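Local structure of uncharacterized hypothetical protein (Parabacteroides merdae, 4EI0) at residues F209-S213 against F228-M234; S158-D162 against M196-S200; P70-Y74 against T105-R111. The protein is of unknown function but belongs to the DUF4466 family and is built largely of antiparallel beta-sheets. One frame throughout, in Å; residues are numbered along the deposited sequence.

Interaction 1. Residues F209-S213 against F228-M234; sequences FYTSS and FVNNTKM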
loop_
_atom_site.group_PDB
_atom_site.type_symbol
_atom_site.label_atom_id
_atom_site.label_comp_id
_atom_site.label_asym_id
_atom_site.label_seq_id
_atom_site.Cartn_x
_atom_site.Cartn_y
_atom_site.Cartn_z
ATOM N N PHE B 209 20.401 -49.307 3.817
ATOM C CA PHE B 209 21.705 -48.631 3.790
ATOM C C PHE B 209 22.697 -49.606 4.392
ATOM O O PHE B 209 22.488 -50.158 5.483
ATOM C CB PHE B 209 21.767 -47.375 4.637
ATOM C CG PHE B 209 21.082 -46.159 4.063
ATOM C CD1 PHE B 209 20.693 -46.062 2.735
ATOM C CD2 PHE B 209 20.892 -45.045 4.884
ATOM C CE1 PHE B 209 20.106 -44.890 2.244
ATOM C CE2 PHE B 209 20.282 -43.894 4.418
ATOM C CZ PHE B 209 19.911 -43.802 3.075
ATOM N N TYR B 210 23.787 -49.843 3.673
ATOM C CA TYR B 210 24.831 -50.746 4.118
ATOM C C TYR B 210 26.159 -50.027 4.146
ATOM O O TYR B 210 26.336 -49.010 3.513
ATOM C CB TYR B 210 24.956 -51.912 3.170
ATOM C CG TYR B 210 23.704 -52.674 2.986
ATOM C CD1 TYR B 210 23.139 -53.360 4.054
ATOM C CD2 TYR B 210 23.077 -52.758 1.746
ATOM C CE1 TYR B 210 22.006 -54.117 3.891
ATOM C CE2 TYR B 210 21.927 -53.534 1.572
ATOM C CZ TYR B 210 21.405 -54.215 2.653
ATOM O OH TYR B 210 20.250 -54.987 2.534
ATOM N N THR B 211 27.101 -50.604 4.861
ATOM C CA THR B 211 28.418 -50.037 5.057
ATOM C C THR B 211 29.441 -51.197 5.079
ATOM O O THR B 211 29.049 -52.345 4.930
ATOM C CB THR B 211 28.440 -49.225 6.361
ATOM O OG1 THR B 211 29.501 -48.266 6.282
ATOM C CG2 THR B 211 28.633 -50.139 7.581
ATOM N N SER B 212 30.738 -50.915 5.247
ATOM C CA SER B 212 31.786 -51.939 5.052
ATOM C C SER B 212 31.556 -53.198 5.880
ATOM O O SER B 212 31.798 -54.296 5.413
ATOM C CB SER B 212 33.182 -51.388 5.372
ATOM O OG SER B 212 33.299 -51.142 6.765
ATOM N N SER B 213 31.091 -53.041 7.113
ATOM C CA SER B 213 30.944 -54.191 7.991
ATOM C C SER B 213 29.504 -54.692 8.081
ATOM O O SER B 213 29.205 -55.515 8.902
ATOM C CB SER B 213 31.507 -53.851 9.370
ATOM O OG SER B 213 30.906 -52.681 9.873
ATOM N N PHE B 228 35.560 -50.285 -1.029
ATOM C CA PHE B 228 34.612 -49.675 -0.057
ATOM C C PHE B 228 35.015 -50.154 1.340
ATOM O O PHE B 228 34.628 -51.222 1.777
ATOM C CB PHE B 228 33.165 -50.051 -0.381
ATOM C CG PHE B 228 32.102 -49.393 0.496
ATOM C CD1 PHE B 228 32.377 -48.863 1.749
ATOM C CD2 PHE B 228 30.782 -49.384 0.070
ATOM C CE1 PHE B 228 31.371 -48.324 2.530
ATOM C CE2 PHE B 228 29.788 -48.829 0.841
ATOM C CZ PHE B 228 30.079 -48.304 2.073
ATOM N N VAL B 229 35.803 -49.350 2.029
ATOM C CA VAL B 229 36.391 -49.721 3.313
ATOM C C VAL B 229 35.870 -48.865 4.514
ATOM O O VAL B 229 36.080 -49.216 5.664
ATOM C CB VAL B 229 37.917 -49.567 3.216
ATOM C CG1 VAL B 229 38.495 -50.588 2.232
ATOM C CG2 VAL B 229 38.256 -48.147 2.770
ATOM N N ASN B 230 35.179 -47.756 4.271
ATOM C CA ASN B 230 34.651 -46.939 5.376
ATOM C C ASN B 230 33.541 -47.628 6.176
ATOM O O ASN B 230 32.545 -48.085 5.622
ATOM C CB ASN B 230 34.138 -45.597 4.858
ATOM C CG ASN B 230 35.226 -44.752 4.283
ATOM O OD1 ASN B 230 36.395 -45.051 4.480
ATOM N ND2 ASN B 230 34.862 -43.688 3.575
ATOM N N ASN B 231 33.735 -47.721 7.487
ATOM C CA ASN B 231 32.726 -48.297 8.383
ATOM C C ASN B 231 31.897 -47.182 9.067
ATOM O O ASN B 231 32.249 -46.670 10.112
ATOM C CB ASN B 231 33.385 -49.203 9.415
ATOM C CG ASN B 231 32.382 -50.081 10.121
ATOM O OD1 ASN B 231 31.207 -50.185 9.729
ATOM N ND2 ASN B 231 32.822 -50.679 11.196
ATOM N N THR B 232 30.833 -46.778 8.405
ATOM C CA THR B 232 30.018 -45.655 8.839
ATOM C C THR B 232 29.117 -46.054 10.009
ATOM O O THR B 232 28.576 -47.146 10.015
ATOM C CB THR B 232 29.175 -45.179 7.637
ATOM O OG1 THR B 232 30.059 -44.828 6.571
ATOM C CG2 THR B 232 28.330 -43.964 7.991
ATOM N N LYS B 233 28.990 -45.182 11.004
ATOM C CA LYS B 233 28.066 -45.391 12.114
ATOM C C LYS B 233 26.715 -44.784 11.791
ATOM O O LYS B 233 26.650 -43.646 11.318
ATOM C CB LYS B 233 28.581 -44.682 13.374
ATOM C CG LYS B 233 29.870 -45.256 13.944
ATOM C CD LYS B 233 30.274 -44.439 15.178
ATOM C CE LYS B 233 31.381 -45.122 15.971
ATOM N NZ LYS B 233 32.495 -45.477 15.044
HETATM N N MSE B 234 25.646 -45.501 12.089
HETATM C CA MSE B 234 24.284 -45.085 11.707
HETATM C C MSE B 234 23.261 -45.376 12.813
HETATM O O MSE B 234 23.377 -46.401 13.488
HETATM C CB MSE B 234 23.850 -45.911 10.477
HETATM C CG MSE B 234 24.546 -45.597 9.199
HETATM SE SE MSE B 234 23.916 -46.833 7.853
HETATM C CE MSE B 234 25.173 -48.305 8.077
#

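Interaction 2. Residues S158-D162 against M196-S200; sequences SVTND and MYAYS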
loop_
_atom_site.group_PDB
_atom_site.type_symbol
_atom_site.label_atom_id
_atom_site.label_comp_id
_atom_site.label_asym_id
_atom_site.label_seq_id
_atom_site.Cartn_x
_atom_site.Cartn_y
_atom_site.Cartn_z
ATOM N N SER B 158 18.526 -37.814 -5.912
ATOM C CA SER B 158 17.982 -39.058 -6.379
ATOM C C SER B 158 18.898 -40.231 -6.086
ATOM O O SER B 158 20.078 -40.214 -6.385
ATOM C CB SER B 158 17.665 -38.940 -7.882
ATOM O OG SER B 158 17.311 -40.187 -8.401
ATOM N N VAL B 159 18.326 -41.276 -5.510
ATOM C CA VAL B 159 19.049 -42.464 -5.162
ATOM C C VAL B 159 18.312 -43.640 -5.778
ATOM O O VAL B 159 17.093 -43.748 -5.678
ATOM C CB VAL B 159 19.202 -42.579 -3.629
ATOM C CG1 VAL B 159 19.797 -43.922 -3.265
ATOM C CG2 VAL B 159 20.092 -41.410 -3.118
ATOM N N THR B 160 19.052 -44.518 -6.427
ATOM C CA THR B 160 18.468 -45.678 -7.073
ATOM C C THR B 160 19.466 -46.815 -6.904
ATOM O O THR B 160 20.572 -46.625 -6.386
ATOM C CB THR B 160 18.201 -45.418 -8.563
ATOM O OG1 THR B 160 19.447 -45.230 -9.239
ATOM C CG2 THR B 160 17.360 -44.170 -8.760
ATOM N N ASN B 161 19.111 -48.003 -7.347
ATOM C CA ASN B 161 20.041 -49.124 -7.259
ATOM C C ASN B 161 21.361 -48.882 -8.000
ATOM O O ASN B 161 22.389 -49.439 -7.625
ATOM C CB ASN B 161 19.379 -50.408 -7.761
ATOM C CG ASN B 161 18.510 -51.037 -6.702
ATOM O OD1 ASN B 161 19.008 -51.627 -5.724
ATOM N ND2 ASN B 161 17.199 -50.882 -6.864
ATOM N N ASP B 162 21.324 -48.049 -9.037
ATOM C CA ASP B 162 22.533 -47.686 -9.768
ATOM C C ASP B 162 23.216 -46.465 -9.188
ATOM O O ASP B 162 24.428 -46.372 -9.270
ATOM C CB ASP B 162 22.232 -47.420 -11.252
ATOM C CG ASP B 162 21.825 -48.657 -11.990
ATOM O OD1 ASP B 162 22.047 -49.785 -11.470
ATOM O OD2 ASP B 162 21.298 -48.482 -13.106
HETATM N N MSE B 196 26.267 -47.571 1.041
HETATM C CA MSE B 196 25.690 -48.119 -0.174
HETATM C C MSE B 196 24.212 -48.354 0.057
HETATM O O MSE B 196 23.825 -49.074 0.990
HETATM C CB MSE B 196 26.348 -49.428 -0.580
HETATM C CG MSE B 196 25.710 -50.049 -1.842
HETATM SE SE MSE B 196 26.600 -51.660 -2.356
HETATM C CE MSE B 196 25.734 -52.027 -4.112
ATOM N N TYR B 197 23.400 -47.729 -0.785
ATOM C CA TYR B 197 21.970 -48.007 -0.825
ATOM C C TYR B 197 21.699 -49.206 -1.694
ATOM O O TYR B 197 22.351 -49.392 -2.715
ATOM C CB TYR B 197 21.254 -46.814 -1.400
ATOM C CG TYR B 197 19.881 -47.126 -1.844
ATOM C CD1 TYR B 197 18.833 -47.123 -0.924
ATOM C CD2 TYR B 197 19.606 -47.433 -3.161
ATOM C CE1 TYR B 197 17.545 -47.418 -1.300
ATOM C CE2 TYR B 197 18.299 -47.742 -3.560
ATOM C CZ TYR B 197 17.272 -47.733 -2.622
ATOM O OH TYR B 197 15.979 -47.980 -2.978
ATOM N N ALA B 198 20.730 -50.014 -1.290
ATOM C CA ALA B 198 20.189 -51.058 -2.128
ATOM C C ALA B 198 18.711 -51.221 -1.811
ATOM O O ALA B 198 18.334 -51.096 -0.666
ATOM C CB ALA B 198 20.899 -52.352 -1.836
ATOM N N TYR B 199 17.895 -51.550 -2.804
ATOM C CA TYR B 199 16.514 -51.977 -2.576
ATOM C C TYR B 199 16.402 -53.459 -2.762
ATOM O O TYR B 199 16.841 -53.961 -3.750
ATOM C CB TYR B 199 15.595 -51.338 -3.595
ATOM C CG TYR B 199 14.155 -51.795 -3.483
ATOM C CD1 TYR B 199 13.351 -51.354 -2.431
ATOM C CD2 TYR B 199 13.582 -52.617 -4.443
ATOM C CE1 TYR B 199 12.020 -51.740 -2.331
ATOM C CE2 TYR B 199 12.240 -53.014 -4.351
ATOM C CZ TYR B 199 11.470 -52.574 -3.296
ATOM O OH TYR B 199 10.173 -52.958 -3.169
ATOM N N SER B 200 15.783 -54.164 -1.836
ATOM C CA SER B 200 15.515 -55.592 -2.005
ATOM C C SER B 200 14.005 -55.790 -2.067
ATOM O O SER B 200 13.229 -55.071 -1.425
ATOM C CB SER B 200 16.122 -56.401 -0.855
ATOM O OG SER B 200 15.564 -57.691 -0.745
HETATM O O HOH W 1 22.369 -50.725 -5.129
#

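Interaction 3. Residues P70-Y74 against T105-R111; sequences PNSYY and TCAATLR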
loop_
_atom_site.group_PDB
_atom_site.type_symbol
_atom_site.label_atom_id
_atom_site.label_comp_id
_atom_site.label_asym_id
_atom_site.label_seq_id
_atom_site.Cartn_x
_atom_site.Cartn_y
_atom_site.Cartn_z
ATOM N N PRO B 70 13.049 -4.705 -6.379
ATOM C CA PRO B 70 12.728 -3.324 -6.682
ATOM C C PRO B 70 11.266 -2.950 -6.383
ATOM O O PRO B 70 10.862 -1.801 -6.681
ATOM C CB PRO B 70 13.042 -3.213 -8.194
ATOM C CG PRO B 70 12.771 -4.601 -8.721
ATOM C CD PRO B 70 13.123 -5.545 -7.608
ATOM N N ASN B 71 10.440 -3.892 -5.893
ATOM C CA ASN B 71 9.053 -3.573 -5.606
ATOM C C ASN B 71 8.873 -3.176 -4.170
ATOM O O ASN B 71 9.426 -3.793 -3.310
ATOM C CB ASN B 71 8.128 -4.730 -5.890
ATOM C CG ASN B 71 8.136 -5.110 -7.343
ATOM O OD1 ASN B 71 7.469 -4.506 -8.173
ATOM N ND2 ASN B 71 8.868 -6.140 -7.649
ATOM N N SER B 72 8.094 -2.141 -3.921
ATOM C CA SER B 72 7.656 -1.894 -2.571
ATOM C C SER B 72 6.417 -2.730 -2.376
ATOM O O SER B 72 5.582 -2.815 -3.246
ATOM C CB SER B 72 7.360 -0.419 -2.308
ATOM O OG SER B 72 6.675 -0.266 -1.082
ATOM N N TYR B 73 6.334 -3.368 -1.213
ATOM C CA TYR B 73 5.224 -4.238 -0.839
ATOM C C TYR B 73 4.331 -3.459 0.096
ATOM O O TYR B 73 4.678 -3.295 1.233
ATOM C CB TYR B 73 5.782 -5.525 -0.171
ATOM C CG TYR B 73 6.424 -6.404 -1.250
ATOM C CD1 TYR B 73 5.646 -7.296 -1.989
ATOM C CD2 TYR B 73 7.747 -6.264 -1.586
ATOM C CE1 TYR B 73 6.205 -8.032 -3.017
ATOM C CE2 TYR B 73 8.309 -6.990 -2.607
ATOM C CZ TYR B 73 7.521 -7.877 -3.325
ATOM O OH TYR B 73 8.056 -8.560 -4.389
ATOM N N TYR B 74 3.191 -2.986 -0.411
ATOM C CA TYR B 74 2.153 -2.338 0.354
ATOM C C TYR B 74 1.144 -3.459 0.751
ATOM O O TYR B 74 1.183 -4.548 0.201
ATOM C CB TYR B 74 1.487 -1.184 -0.478
ATOM C CG TYR B 74 2.483 -0.098 -0.865
ATOM C CD1 TYR B 74 2.962 0.802 0.086
ATOM C CD2 TYR B 74 3.003 -0.033 -2.137
ATOM C CE1 TYR B 74 3.894 1.763 -0.237
ATOM C CE2 TYR B 74 3.943 0.925 -2.466
ATOM C CZ TYR B 74 4.361 1.836 -1.516
ATOM O OH TYR B 74 5.387 2.703 -1.830
ATOM N N THR B 105 7.350 8.422 -4.143
ATOM C CA THR B 105 6.569 7.970 -3.026
ATOM C C THR B 105 7.124 8.484 -1.734
ATOM O O THR B 105 8.327 8.694 -1.596
ATOM C CB THR B 105 6.483 6.437 -2.990
ATOM O OG1 THR B 105 5.579 6.066 -1.945
ATOM C CG2 THR B 105 7.845 5.842 -2.817
ATOM N N CYS B 106 6.241 8.628 -0.748
ATOM C CA CYS B 106 6.691 8.990 0.597
ATOM C C CYS B 106 6.900 7.814 1.542
ATOM O O CYS B 106 7.304 8.012 2.674
ATOM C CB CYS B 106 5.708 9.965 1.207
ATOM S SG CYS B 106 4.060 9.335 1.439
ATOM N N ALA B 107 6.619 6.591 1.106
ATOM C CA ALA B 107 6.663 5.443 2.022
ATOM C C ALA B 107 6.819 4.178 1.216
ATOM O O ALA B 107 6.170 4.009 0.176
ATOM C CB ALA B 107 5.439 5.369 2.972
ATOM N N ALA B 108 7.727 3.307 1.656
ATOM C CA ALA B 108 7.906 2.032 0.930
ATOM C C ALA B 108 8.503 1.000 1.876
ATOM O O ALA B 108 9.119 1.332 2.875
ATOM C CB ALA B 108 8.815 2.205 -0.253
ATOM N N THR B 109 8.278 -0.261 1.543
ATOM C CA THR B 109 8.940 -1.383 2.208
ATOM C C THR B 109 9.569 -2.280 1.187
ATOM O O THR B 109 8.886 -2.799 0.317
ATOM C CB THR B 109 7.954 -2.205 3.013
ATOM O OG1 THR B 109 7.354 -1.373 3.969
ATOM C CG2 THR B 109 8.646 -3.378 3.739
ATOM N N LEU B 110 10.879 -2.355 1.227
ATOM C CA LEU B 110 11.641 -3.096 0.247
ATOM C C LEU B 110 12.201 -4.303 0.929
ATOM O O LEU B 110 12.577 -4.221 2.101
ATOM C CB LEU B 110 12.804 -2.280 -0.305
ATOM C CG LEU B 110 12.495 -1.013 -1.122
ATOM C CD1 LEU B 110 13.818 -0.344 -1.412
ATOM C CD2 LEU B 110 11.710 -1.358 -2.398
ATOM N N ARG B 111 12.223 -5.420 0.193
ATOM C CA ARG B 111 12.821 -6.674 0.666
ATOM C C ARG B 111 14.229 -6.819 0.184
ATOM O O ARG B 111 14.509 -6.654 -1.012
ATOM C CB ARG B 111 11.972 -7.816 0.206
ATOM C CG ARG B 111 10.636 -7.795 0.925
ATOM C CD ARG B 111 9.696 -8.849 0.407
ATOM N NE ARG B 111 8.435 -8.681 1.088
ATOM C CZ ARG B 111 7.308 -9.249 0.717
ATOM N NH1 ARG B 111 7.269 -10.034 -0.342
ATOM N NH2 ARG B 111 6.216 -8.992 1.398
HETATM O O HOH W 2 11.297 -5.244 -2.406
#

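Interaction 1. Residues F209-S213 against F228-M234
Thr211 and Ser212 meet the Asn230-Thr232 loop where two antiparallel sheets of the C-terminal half come together: strand 207-210 belongs to one, and the loop leads into strand 233-238, an outermost strand of the other. The hydroxyl of Thr211 has partners in two separate parts of the chain. Its OG1 accepts the backbone N-H of Thr232 (N to OG1 2.9 Å, 160° at the hydrogen) and is also hydrogen-bonded to the carbonyl oxygen of Asp194, which the hydroxyl of Thr232 reaches too. Thr211 holds OG1 opposite its own backbone N, and CG2 then lies 3.4 Å from OD1 of Asn231. Carbonyl O of Asn230 collects two weak bonds from one residue, from Ser212 N at 3.4 Å and from Ser212 OG at 3.3 Å, while ND2 of Asn230 is hydrogen-bonded to the carboxylate of Asp194. Further out, Ser213 OG makes a short bond to Asn231 OD1 (2.5 Å) with the donor above the carbonyl plane, 44° out of it, and also pairs with ND2 of Asn269. Beside this polar network the Phe228 ring approaches the backbone obliquely, CZ lying 3.8 Å from Thr211 CA. At the sheet end, the selenium SE of Met234, present as selenomethionine, lies 3.9 Å from Phe209 CB. A bend at chi3 (-89°) swings its terminal methyl back toward the threonine, bringing CE of Met234 to 3.8 Å from CB of Thr211.

Interaction 2. Residues S158-D162 against M196-S200
Val159 lays one methyl over a face of the Tyr197 ring. Its CG1, opposite the backbone N at chi1 172°, stands 3.9 Å from the ring centroid and somewhat off the normal, a CH-pi contact displaced toward the root of the ring, where CG1 comes within 3.5 Å of Tyr197 CG. CG of Tyr197 is likewise opposite its backbone N, beside the carbonyl carbon, and a chi2 of 84° turns the ring broadside to the valine. The same rotation presents the ring edge to the next residues of the chain: Thr160 O lies near the ring plane, 3.5 Å from CD2 of Tyr197, and Asn161 N sits in that plane, 3.9 Å from CE2. The phenol oxygen points onward and is hydrogen-bonded to ND1 of His207.

Asn161 carries the polar half. Its amide is brought across to the strand with CG beside the backbone N, and OD1 accepts the N-H of Tyr199 in an almost straight bond (N to OD1 3.1 Å), although the donor is tilted 30° from the carbonyl plane. ND2 of Asn161 meanwhile rests 3.7 Å from CB of Tyr199, whose ring leads away to meet that of His207. A water bridges the two backbones, donating to Asn161 O and to Tyr197 O, each at 2.8 Å. The carbonyls of both segments are thus joined without a direct bond.

Strand 152-159 pairs with strand 302-311 in one sheet, whereas strand 195-199 lies in another. This is a connection between two antiparallel sheets of an all-beta fold: the amide oxygen of a loop asparagine accepts a backbone N-H of strand 195-199 in the other sheet, while an aliphatic-aromatic pair packs between the sheets.

Interaction 3. Residues P70-Y74 against T105-R111
This is a strand-to-strand contact within the five-stranded antiparallel sheet of the N-terminal half, where strand 67-75 crosses its neighbour 107-115 at a steep 112° between the short segments. Direct backbone pairing comes down to Tyr73 N donating to Thr109 O at 3.0 Å. Next to it, a water takes the N-H of Arg111 and donates to Asn71 O, and the hydroxyl of Ser72 stands in for a carbonyl by accepting Thr109 N (N to OG 3.1 Å). At one end, the extended Arg111 lays its guanidinium flat on the Tyr73 ring, planes only 5° apart and CZ 3.7 Å from the ring centroid, a cation-pi stack. At the other, Tyr74 OH makes a short bond to Ala107 O (2.5 Å) in the carbonyl plane, and Thr105 OG1 donates to the same oxygen. The Tyr74 ring also stacks on Tyr74 of the second subunit, so this part of the sheet lies at the subunit interface. Asp81, salt-bridged to NH2 of Arg111, probably offsets the arginine's charge; that bridge and the stack would limit rotation of the guanidinium, while Asp69 holds the Tyr73 hydroxyl.

How the interactions relate
Interactions 1 and 2 are neighbours in the C-terminal half, their centres about 15 Å apart, and they share a sheet through adjacent strands 207-210 and 195-199. A probable hydrogen bond from Tyr210 N to Met196 O (2.8 Å) joins them directly, with packing of Phe228 on Met196, Tyr210 on Ala198 and Phe209 on Tyr197. Both tie that common sheet to parts of the second sheet of this half, one at strand 152-159 and one near strand 233-238. Interaction 3 lies on the opposite side of the chain's centre, its centre about 54 Å from that of interaction 1 and about 49 Å from that of interaction 2, and it alone of the three reaches the second subunit.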